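Local atomic coordinates of putative N-acetylmuramoyl-L-alanine amidase (Enterococcus phage phiM1EF22, PDB entry 7D55), a protein that probably binds the enterococcal cell wall as the tetrameric cell-binding domain of a phage lysin, a putative peptidoglycan amidase. Residues 45-48 with 49-53; 27-30 with 31-34; 35-38 with 39-43. All blocks are in the same frame, centred on the assembly; numbering follows the deposited sequence.

How the contacts relate
The three contacts follow one another along the chain: the hairpin turn of contact 2, the passage from strand 33-36 into helix 39-53 in contact 3, and the C-terminal part of that helix in contact 1. Their centres lie about 14 to 15 Å apart, yet all three meet in one apolar cluster. Ile45 CD1 of contact 1 packs 3.8 Å from Phe27 CG of contact 2 and 4.1 Å from Val36 CG2 of contact 3, while Phe27 CB and Val36 CG2 approach to 3.6 Å. The helix is thereby packed against neighbouring strands 22-28 and 33-36. Each contact also touches a second subunit of the tetramer.

Contact 1. Residues 45-48 with 49-53; sequences IEDI and YRKNN
The Arg50 guanidinium lies with one face over Glu46 O, which sits 3.7 Å above the guanidinium plane and toward its rim, while Asp47 CA approaches obliquely. A different geometry holds at the Asn52 amide, where Ile48 O lies close to the amide plane and accepts a hydrogen bond from ND2. Both pairings are i to i+4 contacts in the last turns of helix 39-53, superimposed on its regular backbone hydrogen bonds. Within the last turn, Asn53 ND2 stands 3.2 Å above the plane of the Tyr49 ring, over its centre.

On the polar side, Asp47 and Lys51 form a salt bridge, with Asp47 OD2 3.1 Å from Lys51 NZ; the lysine, almost straight until its last torsion, turns there (chi4 49°) to bring NZ to the syn side of OD2, somewhat out of the carboxylate plane. A water bridges the same pair from Asp47 OD1. Two further waters tie Arg50 back: one links NH2 to Glu46 OE1, the other accepts from NH1 and donates to Asp47 OD1 and, at longer range, to Asp47 O. Arg50 also has a salt bridge to Asp56 through NE, which would help fix the direction of its guanidinium.

The same polar groups also reach across subunit interfaces. Asp47 OD2 bonds to Tyr60 of the second subunit, Asn52 OD1 to Tyr49 of that subunit, and Tyr49 OH to Asn52 of the third. Asn52 ND2 is shared as well, donating to Tyr2 O of the second subunit. Ile48 O itself accepts twice, from Asn52 N at 3.0 Å and Asn52 ND2 at 2.9 Å, on opposite faces of its carbonyl plane.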
loop_
_atom_site.group_PDB
_atom_site.type_symbol
_atom_site.label_atom_id
_atom_site.label_comp_id
_atom_site.label_asym_id
_atom_site.label_seq_id
_atom_site.Cartn_x
_atom_site.Cartn_y
_atom_site.Cartn_z
ATOM N N ILE A 45 15.467 -2.730 3.888
ATOM C CA ILE A 45 14.117 -2.719 4.450
ATOM C C ILE A 45 14.162 -2.281 5.909
ATOM O O ILE A 45 13.367 -1.437 6.352
ATOM C CB ILE A 45 13.473 -4.110 4.319
ATOM C CG1 ILE A 45 13.162 -4.442 2.858
ATOM C CG2 ILE A 45 12.203 -4.204 5.179
ATOM C CD1 ILE A 45 12.859 -5.921 2.650
ATOM N N GLU A 46 15.077 -2.876 6.686
ATOM C CA GLU A 46 15.193 -2.541 8.103
ATOM C C GLU A 46 15.536 -1.072 8.294
ATOM O O GLU A 46 14.987 -0.410 9.180
ATOM C CB GLU A 46 16.246 -3.426 8.767
ATOM C CG GLU A 46 15.889 -4.901 8.785
ATOM C CD GLU A 46 17.085 -5.795 9.096
ATOM O OE1 GLU A 46 18.235 -5.310 9.033
ATOM O OE2 GLU A 46 16.884 -6.990 9.406
ATOM N N ASP A 47 16.426 -0.537 7.456
ATOM C CA ASP A 47 16.839 0.857 7.603
ATOM C C ASP A 47 15.695 1.811 7.282
ATOM O O ASP A 47 15.439 2.765 8.026
ATOM C CB ASP A 47 18.034 1.137 6.691
ATOM C CG ASP A 47 18.713 2.466 7.004
ATOM O OD1 ASP A 47 19.336 2.559 8.083
ATOM O OD2 ASP A 47 18.629 3.410 6.180
ATOM N N ILE A 48 14.995 1.574 6.172
ATOM C CA ILE A 48 13.902 2.463 5.790
ATOM C C ILE A 48 12.788 2.397 6.821
ATOM O O ILE A 48 12.221 3.424 7.209
ATOM C CB ILE A 48 13.392 2.124 4.378
ATOM C CG1 ILE A 48 14.480 2.384 3.329
ATOM C CG2 ILE A 48 12.130 2.930 4.057
ATOM C CD1 ILE A 48 14.165 1.744 1.998
ATOM N N TYR A 49 12.457 1.190 7.281
ATOM C CA TYR A 49 11.416 1.074 8.295
ATOM C C TYR A 49 11.795 1.860 9.545
ATOM O O TYR A 49 10.973 2.597 10.106
ATOM C CB TYR A 49 11.157 -0.396 8.631
ATOM C CG TYR A 49 10.013 -0.592 9.599
ATOM C CD1 TYR A 49 10.189 -0.395 10.962
ATOM C CD2 TYR A 49 8.754 -0.964 9.145
ATOM C CE1 TYR A 49 9.149 -0.561 11.853
ATOM C CE2 TYR A 49 7.709 -1.139 10.031
ATOM C CZ TYR A 49 7.920 -0.940 11.385
ATOM O OH TYR A 49 6.900 -1.110 12.278
ATOM N N ARG A 50 13.042 1.715 9.993
ATOM C CA ARG A 50 13.488 2.416 11.192
ATOM C C ARG A 50 13.455 3.927 10.997
ATOM O O ARG A 50 13.064 4.666 11.906
ATOM C CB ARG A 50 14.886 1.945 11.587
ATOM C CG ARG A 50 15.281 2.314 13.013
ATOM C CD ARG A 50 16.662 1.789 13.351
ATOM N NE ARG A 50 16.730 0.339 13.202
ATOM C CZ ARG A 50 17.373 -0.289 12.218
ATOM N NH1 ARG A 50 18.007 0.412 11.287
ATOM N NH2 ARG A 50 17.376 -1.618 12.167
ATOM N N LYS A 51 13.858 4.406 9.817
ATOM C CA LYS A 51 13.825 5.845 9.575
ATOM C C LYS A 51 12.402 6.388 9.606
ATOM O O LYS A 51 12.179 7.519 10.053
ATOM C CB LYS A 51 14.511 6.176 8.247
ATOM C CG LYS A 51 16.028 6.241 8.361
ATOM C CD LYS A 51 16.669 6.711 7.069
ATOM C CE LYS A 51 18.146 7.039 7.273
ATOM N NZ LYS A 51 18.883 5.948 7.983
ATOM N N ASN A 52 11.425 5.597 9.155
ATOM C CA ASN A 52 10.040 6.044 9.170
ATOM C C ASN A 52 9.439 5.971 10.563
ATOM O O ASN A 52 8.710 6.876 10.977
ATOM C CB ASN A 52 9.219 5.176 8.225
ATOM C CG ASN A 52 9.276 5.667 6.803
ATOM O OD1 ASN A 52 8.503 6.538 6.412
ATOM N ND2 ASN A 52 10.201 5.127 6.022
ATOM N N ASN A 53 9.754 4.920 11.310
ATOM C CA ASN A 53 8.952 4.542 12.461
ATOM C C ASN A 53 9.668 4.609 13.798
ATOM O O ASN A 53 8.999 4.537 14.835
ATOM C CB ASN A 53 8.343 3.155 12.230
ATOM C CG ASN A 53 7.540 3.117 10.945
ATOM O OD1 ASN A 53 6.649 3.940 10.755
ATOM N ND2 ASN A 53 7.873 2.202 10.043
HETATM O O HOH W 1 19.262 -3.251 10.558
HETATM O O HOH W 2 17.636 3.206 10.273
HETATM O O HOH W 3 21.264 4.849 7.115
#

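Contact 2. Residues 27-30 with 31-34; sequences FCNG and VNCR
Asn29 OD1 takes two backbone N-H groups at the tip of the beta hairpin formed by strands 22-28 and 33-36, and this is where the turn is tightest. Asn32 N meets OD1 at 2.8 Å in the plane of the Asn29 side-chain carbonyl, nearly straight (170°), while Val31 N comes from a tilt at 2.9 Å and closes an Asx turn. The side chain can reach both because CG stands between the backbone N and the carbonyl carbon (chi1 57°). Below the tip, Phe27 and Arg34 form an antiparallel hydrogen-bonded pair, and in the non-hydrogen-bonded pair beside it Cys28 CB rests on Cys33 SG at 3.7 Å; the two sulfurs, 3.9 Å apart, form no disulfide.

The flank carrying the Asn32 side chain is looser. There Asn29 ND2 makes just a weak bond to Asn32 OD1, their amide planes 41° apart, and a water lies 2.7 Å from Asn32 OD1 and 2.9 Å from Phe27 O. ND2 also bonds to Gly30 O of the second subunit, where the Val31 side chains of the two subunits pack together.

Both cysteine side chains touch Leu75 of helix 71-78, while Phe27 packs on Leu4 of strand 3-9 and Arg34 on Val82 of strand 81-82.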
loop_
_atom_site.group_PDB
_atom_site.type_symbol
_atom_site.label_atom_id
_atom_site.label_comp_id
_atom_site.label_asym_id
_atom_site.label_seq_id
_atom_site.Cartn_x
_atom_site.Cartn_y
_atom_site.Cartn_z
ATOM N N PHE A 27 9.240 -10.621 2.757
ATOM C CA PHE A 27 8.874 -9.274 3.172
ATOM C C PHE A 27 7.394 -9.081 2.883
ATOM O O PHE A 27 6.945 -9.281 1.751
ATOM C CB PHE A 27 9.692 -8.244 2.386
ATOM C CG PHE A 27 9.218 -6.832 2.553
ATOM C CD1 PHE A 27 9.133 -6.265 3.817
ATOM C CD2 PHE A 27 8.914 -6.053 1.443
ATOM C CE1 PHE A 27 8.712 -4.954 3.974
ATOM C CE2 PHE A 27 8.496 -4.743 1.586
ATOM C CZ PHE A 27 8.403 -4.187 2.859
ATOM N N CYS A 28 6.636 -8.699 3.902
ATOM C CA CYS A 28 5.220 -8.392 3.752
ATOM C C CYS A 28 5.029 -6.901 3.960
ATOM O O CYS A 28 5.565 -6.336 4.919
ATOM C CB CYS A 28 4.401 -9.158 4.786
ATOM S SG CYS A 28 2.660 -8.752 4.688
ATOM N N ASN A 29 4.275 -6.263 3.063
ATOM C CA ASN A 29 3.998 -4.831 3.160
ATOM C C ASN A 29 2.517 -4.543 3.396
ATOM O O ASN A 29 2.060 -3.415 3.163
ATOM C CB ASN A 29 4.495 -4.099 1.910
ATOM C CG ASN A 29 3.887 -4.659 0.636
ATOM O OD1 ASN A 29 2.913 -5.411 0.686
ATOM N ND2 ASN A 29 4.476 -4.322 -0.506
ATOM N N GLY A 30 1.747 -5.542 3.839
ATOM C CA GLY A 30 0.317 -5.371 3.999
ATOM C C GLY A 30 -0.476 -5.560 2.728
ATOM O O GLY A 30 -1.711 -5.676 2.794
ATOM N N VAL A 31 0.194 -5.588 1.575
ATOM C CA VAL A 31 -0.430 -5.816 0.278
ATOM C C VAL A 31 -0.026 -7.169 -0.299
ATOM O O VAL A 31 -0.871 -7.937 -0.765
ATOM C CB VAL A 31 -0.102 -4.670 -0.709
ATOM C CG1 VAL A 31 -0.742 -4.932 -2.059
ATOM C CG2 VAL A 31 -0.539 -3.318 -0.151
ATOM N N ASN A 32 1.271 -7.475 -0.280
ATOM C CA ASN A 32 1.763 -8.734 -0.817
ATOM C C ASN A 32 2.944 -9.207 0.019
ATOM O O ASN A 32 3.477 -8.469 0.859
ATOM C CB ASN A 32 2.154 -8.601 -2.296
ATOM C CG ASN A 32 3.063 -7.412 -2.561
ATOM O OD1 ASN A 32 4.030 -7.192 -1.848
ATOM N ND2 ASN A 32 2.761 -6.655 -3.603
ATOM N N CYS A 33 3.361 -10.451 -0.229
ATOM C CA CYS A 33 4.561 -11.020 0.365
ATOM C C CYS A 33 5.549 -11.309 -0.757
ATOM O O CYS A 33 5.181 -11.912 -1.774
ATOM C CB CYS A 33 4.233 -12.301 1.141
ATOM S SG CYS A 33 3.272 -11.993 2.651
ATOM N N ARG A 34 6.788 -10.863 -0.589
ATOM C CA ARG A 34 7.785 -10.970 -1.640
ATOM C C ARG A 34 9.054 -11.567 -1.063
ATOM O O ARG A 34 9.423 -11.275 0.079
ATOM C CB ARG A 34 8.102 -9.593 -2.212
ATOM C CG ARG A 34 8.832 -9.663 -3.520
ATOM C CD ARG A 34 9.106 -8.269 -4.077
ATOM N NE ARG A 34 7.898 -7.554 -4.490
ATOM C CZ ARG A 34 7.311 -7.686 -5.684
ATOM N NH1 ARG A 34 7.791 -8.539 -6.582
ATOM N NH2 ARG A 34 6.235 -6.976 -5.978
HETATM O O HOH W 4 6.109 -7.230 -0.100
#

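Contact 3. Residues 35-38 with 39-43; sequences RVSH and PDEMK
The His38 ring and the Pro39 ring meet at about a right angle, with Pro39 CD poised over the histidine face in a CH-pi contact, 3.6 Å from the ring centroid. His38 is the N-cap residue of helix 39-53, which follows strand 33-36 after a short turn. With CG swung opposite the backbone N (chi1 -171°), the imidazole runs alongside Asp40, pointing the same way, so that ND1 can accept the helix N-H of Asp40 at 2.9 Å. The donor is tilted a little from the ring plane. Since ND1 serves as acceptor, a neutral ring would carry its proton on NE2. The carbonyl of His38 adds two weak bonds, from Glu41 N and Met42 N, so side chain and carbonyl together occupy three N-H groups of the first turn.

Glu41 turns back toward residues 36 and 37. Its extended side chain slides past Val36 in the opposite direction, with Glu41 CB 3.7 Å from Val36 CG1, and carries the carboxylate to Ser37 N. That N-H approaches Glu41 OE2 from above the carboxylate plane, at 3.0 Å. The bond fastens the helix's first turn to the residue before the cap. Behind the glutamate, Val36 CG1 also reaches Met42 CB, extending an apolar layer that lies on Val25 of strand 22-28.

On the outer side, His38 packs against Arg74, and Glu41 against Thr77, of a second subunit, placing the cap at a subunit boundary. Buried Glu41 OE2 has a further partner: a water 2.7 Å away donates to it, gives its other proton to Arg35 O at 2.9 Å, and accepts from Ser37 OG.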
loop_
_atom_site.group_PDB
_atom_site.type_symbol
_atom_site.label_atom_id
_atom_site.label_comp_id
_atom_site.label_asym_id
_atom_site.label_seq_id
_atom_site.Cartn_x
_atom_site.Cartn_y
_atom_site.Cartn_z
ATOM N N ARG A 35 9.719 -12.398 -1.858
ATOM C CA ARG A 35 10.936 -13.045 -1.390
ATOM C C ARG A 35 12.083 -12.050 -1.276
ATOM O O ARG A 35 12.272 -11.189 -2.142
ATOM C CB ARG A 35 11.343 -14.177 -2.323
ATOM C CG ARG A 35 12.553 -14.933 -1.798
ATOM C CD ARG A 35 13.070 -15.927 -2.787
ATOM N NE ARG A 35 14.255 -16.581 -2.252
ATOM C CZ ARG A 35 14.996 -17.450 -2.920
ATOM N NH1 ARG A 35 14.675 -17.777 -4.170
ATOM N NH2 ARG A 35 16.058 -17.988 -2.339
ATOM N N VAL A 36 12.854 -12.188 -0.196
ATOM C CA VAL A 36 14.069 -11.422 0.056
ATOM C C VAL A 36 15.222 -12.400 -0.096
ATOM O O VAL A 36 15.275 -13.412 0.613
ATOM C CB VAL A 36 14.046 -10.834 1.478
ATOM C CG1 VAL A 36 15.325 -10.075 1.773
ATOM C CG2 VAL A 36 12.825 -9.935 1.671
ATOM N N SER A 37 16.146 -12.128 -1.017
ATOM C CA SER A 37 17.144 -13.145 -1.344
ATOM C C SER A 37 18.581 -12.665 -1.211
ATOM O O SER A 37 19.498 -13.369 -1.649
ATOM C CB SER A 37 16.907 -13.732 -2.736
ATOM O OG SER A 37 17.011 -12.719 -3.711
ATOM N N HIS A 38 18.808 -11.501 -0.614
ATOM C CA HIS A 38 20.154 -11.016 -0.404
ATOM C C HIS A 38 20.172 -10.293 0.935
ATOM O O HIS A 38 19.208 -9.591 1.274
ATOM C CB HIS A 38 20.564 -10.053 -1.522
ATOM C CG HIS A 38 22.012 -9.683 -1.487
ATOM N ND1 HIS A 38 22.502 -8.685 -0.675
ATOM C CD2 HIS A 38 23.080 -10.185 -2.154
ATOM C CE1 HIS A 38 23.808 -8.584 -0.846
ATOM N NE2 HIS A 38 24.185 -9.483 -1.740
ATOM N N PRO A 39 21.240 -10.451 1.718
ATOM C CA PRO A 39 21.280 -9.795 3.035
ATOM C C PRO A 39 21.082 -8.295 2.970
ATOM O O PRO A 39 20.512 -7.710 3.899
ATOM C CB PRO A 39 22.677 -10.159 3.557
ATOM C CG PRO A 39 22.972 -11.474 2.899
ATOM C CD PRO A 39 22.386 -11.352 1.515
ATOM N N ASP A 40 21.528 -7.646 1.895
ATOM C CA ASP A 40 21.394 -6.200 1.829
ATOM C C ASP A 40 19.991 -5.752 1.448
ATOM O O ASP A 40 19.642 -4.590 1.692
ATOM C CB ASP A 40 22.447 -5.600 0.901
ATOM C CG ASP A 40 23.821 -5.542 1.542
ATOM O OD1 ASP A 40 23.937 -5.844 2.754
ATOM O OD2 ASP A 40 24.787 -5.197 0.834
ATOM N N GLU A 41 19.182 -6.641 0.862
ATOM C CA GLU A 41 17.759 -6.358 0.707
ATOM C C GLU A 41 17.085 -6.282 2.065
ATOM O O GLU A 41 16.262 -5.393 2.321
ATOM C CB GLU A 41 17.086 -7.437 -0.139
ATOM C CG GLU A 41 17.415 -7.353 -1.602
ATOM C CD GLU A 41 17.048 -8.614 -2.364
ATOM O OE1 GLU A 41 17.710 -8.884 -3.388
ATOM O OE2 GLU A 41 16.104 -9.326 -1.953
ATOM N N MET A 42 17.396 -7.238 2.941
ATOM C CA MET A 42 16.872 -7.191 4.296
ATOM C C MET A 42 17.333 -5.927 5.008
ATOM O O MET A 42 16.535 -5.250 5.672
ATOM C CB MET A 42 17.325 -8.441 5.056
ATOM C CG MET A 42 16.497 -8.766 6.267
ATOM S SD MET A 42 16.883 -10.412 6.892
ATOM C CE MET A 42 16.071 -10.374 8.487
ATOM N N LYS A 43 18.610 -5.572 4.846
ATOM C CA LYS A 43 19.147 -4.414 5.549
ATOM C C LYS A 43 18.477 -3.121 5.087
ATOM O O LYS A 43 18.183 -2.243 5.904
ATOM C CB LYS A 43 20.662 -4.339 5.350
ATOM C CG LYS A 43 21.323 -3.225 6.147
ATOM C CD LYS A 43 21.330 -3.559 7.632
ATOM C CE LYS A 43 22.507 -2.917 8.344
ATOM N NZ LYS A 43 22.394 -3.090 9.824
HETATM O O HOH W 5 14.621 -10.700 -3.716
#